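Local atomic coordinates of carbohydrate deacetylase Agd3 (Neosartorya fumigata, PDB entry 6NWZ), a protein that probably removes N-acetyl groups from the exopolysaccharide galactosaminogalactan, binds zinc and is required for biofilm formation by the fungus. Residues A[250-255]-A[298-303]. Sequence-based numbering, arbitrary orientation.
With ZN (zinc ion), chain M.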
# COMPACT_ATOMS: atom_id res chain seq x y z
N LEU A 250 2.54 5.54 4.65
CA LEU A 250 2.22 4.92 5.93
C LEU A 250 1.23 5.82 6.66
O LEU A 250 1.62 6.71 7.41
CB LEU A 250 3.47 4.68 6.75
CG LEU A 250 3.24 3.97 8.08
CD1 LEU A 250 2.60 2.60 7.86
CD2 LEU A 250 4.55 3.85 8.86
N ASN A 251 -0.06 5.59 6.43
CA ASN A 251 -1.13 6.35 7.06
C ASN A 251 -1.79 5.48 8.12
O ASN A 251 -2.33 4.41 7.81
CB ASN A 251 -2.16 6.79 6.02
CG ASN A 251 -1.55 7.63 4.92
OD1 ASN A 251 -0.43 8.12 5.04
ND2 ASN A 251 -2.29 7.79 3.82
N THR A 252 -1.75 5.94 9.37
CA THR A 252 -2.31 5.20 10.50
C THR A 252 -3.39 6.05 11.16
O THR A 252 -3.08 7.05 11.82
CB THR A 252 -1.21 4.83 11.51
OG1 THR A 252 -0.62 6.02 12.04
CG2 THR A 252 -0.13 4.02 10.82
N GLN A 253 -4.65 5.66 10.98
CA GLN A 253 -5.79 6.43 11.45
C GLN A 253 -6.29 5.90 12.78
O GLN A 253 -6.40 4.69 12.97
CB GLN A 253 -6.91 6.40 10.42
CG GLN A 253 -6.59 7.15 9.15
CD GLN A 253 -7.73 7.12 8.17
OE1 GLN A 253 -8.46 6.13 8.09
NE2 GLN A 253 -7.89 8.20 7.42
N ILE A 254 -6.61 6.82 13.69
CA ILE A 254 -7.07 6.49 15.04
C ILE A 254 -8.53 6.91 15.14
O ILE A 254 -8.84 8.10 15.26
CB ILE A 254 -6.23 7.18 16.12
CG1 ILE A 254 -4.74 6.95 15.88
CG2 ILE A 254 -6.64 6.68 17.49
CD1 ILE A 254 -4.34 5.50 15.86
N ASP A 255 -9.43 5.92 15.10
CA ASP A 255 -10.86 6.20 15.19
C ASP A 255 -11.29 6.39 16.64
O ASP A 255 -10.57 6.03 17.58
CB ASP A 255 -11.66 5.06 14.56
CG ASP A 255 -11.40 4.88 13.07
OD1 ASP A 255 -10.64 5.67 12.48
OD2 ASP A 255 -11.96 3.92 12.49
N TYR A 298 6.48 10.97 9.00
CA TYR A 298 5.36 10.22 9.56
C TYR A 298 4.61 11.05 10.59
O TYR A 298 5.23 11.75 11.40
CB TYR A 298 5.84 8.91 10.19
CG TYR A 298 4.76 8.17 10.96
CD1 TYR A 298 3.82 7.40 10.29
CD2 TYR A 298 4.70 8.24 12.34
CE1 TYR A 298 2.83 6.72 10.99
CE2 TYR A 298 3.72 7.56 13.05
CZ TYR A 298 2.79 6.80 12.37
OH TYR A 298 1.82 6.13 13.07
N PHE A 299 3.28 10.98 10.55
CA PHE A 299 2.46 11.54 11.61
C PHE A 299 1.21 10.68 11.77
O PHE A 299 0.89 9.85 10.92
CB PHE A 299 2.09 13.01 11.34
CG PHE A 299 1.23 13.23 10.12
CD1 PHE A 299 -0.14 13.07 10.17
CD2 PHE A 299 1.81 13.65 8.92
CE1 PHE A 299 -0.93 13.29 9.05
CE2 PHE A 299 1.03 13.88 7.80
CZ PHE A 299 -0.34 13.69 7.86
N VAL A 300 0.51 10.90 12.88
CA VAL A 300 -0.66 10.11 13.25
C VAL A 300 -1.91 10.93 12.99
O VAL A 300 -2.03 12.06 13.47
CB VAL A 300 -0.58 9.67 14.73
CG1 VAL A 300 -1.77 8.80 15.08
CG2 VAL A 300 0.73 8.95 15.00
N GLU A 301 -2.85 10.35 12.24
CA GLU A 301 -4.10 11.00 11.88
C GLU A 301 -5.23 10.48 12.75
O GLU A 301 -5.37 9.27 12.95
CB GLU A 301 -4.43 10.76 10.40
CG GLU A 301 -5.47 11.72 9.83
CD GLU A 301 -5.65 11.55 8.33
OE1 GLU A 301 -5.54 10.40 7.85
OE2 GLU A 301 -5.88 12.56 7.64
N VAL A 302 -6.06 11.40 13.24
CA VAL A 302 -7.05 11.12 14.27
C VAL A 302 -8.44 11.44 13.74
O VAL A 302 -8.65 12.49 13.11
CB VAL A 302 -6.75 11.93 15.55
CG1 VAL A 302 -7.82 11.67 16.59
CG2 VAL A 302 -5.39 11.55 16.09
N GLY A 303 -9.39 10.54 14.00
CA GLY A 303 -10.78 10.76 13.67
C GLY A 303 -11.58 11.03 14.93
O GLY A 303 -11.62 10.19 15.83
ZN ZN M . -13.46 2.17 13.29
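Y298 reaches across to 250-255 with its ring: CD1 packs on L250 CD2, the carbonyl O of L250 lies at the ring edge, and Y298 OH hydrogen-bonds to T252 OG1 at 2.7 Å. With CG anti to the backbone N (chi1 172°), the tyrosine bridges the segments where CA atoms of L250 and Y298 are still 7.2 Å apart. V300 lays CG1 against I254 CG1 (3.6 Å), on the face of the sheet that F570 of helix 569-584 covers. E301 ties the strands together through its backbone, N giving a weak bond to T252 O and O accepting I254 N at 2.8 Å. On the other face its extended side chain runs alongside Q253, whose NE2 hydrogen-bonds to E301 OE1 at 3.2 Å; the acceptor lies in the amide plane, but the amide comes from above the carboxylate. H594 bonds E301 OE2 through its backbone N and Q253 NE2 through ND1; R491 holds Q253 OE1. V302 rests CG1 near I254 O, the acceptor for G303 N in a nearly straight bond (174°). Next to G303, D255 puts OD2 on a zinc ion at 2.4 Å, shared with H546, while R491 pairs with OD1. D256 follows, binding another zinc with H388 and H392, an Asp-His-His site as in polysaccharide deacetylases, consistent with the active-site end of this parallel sheet.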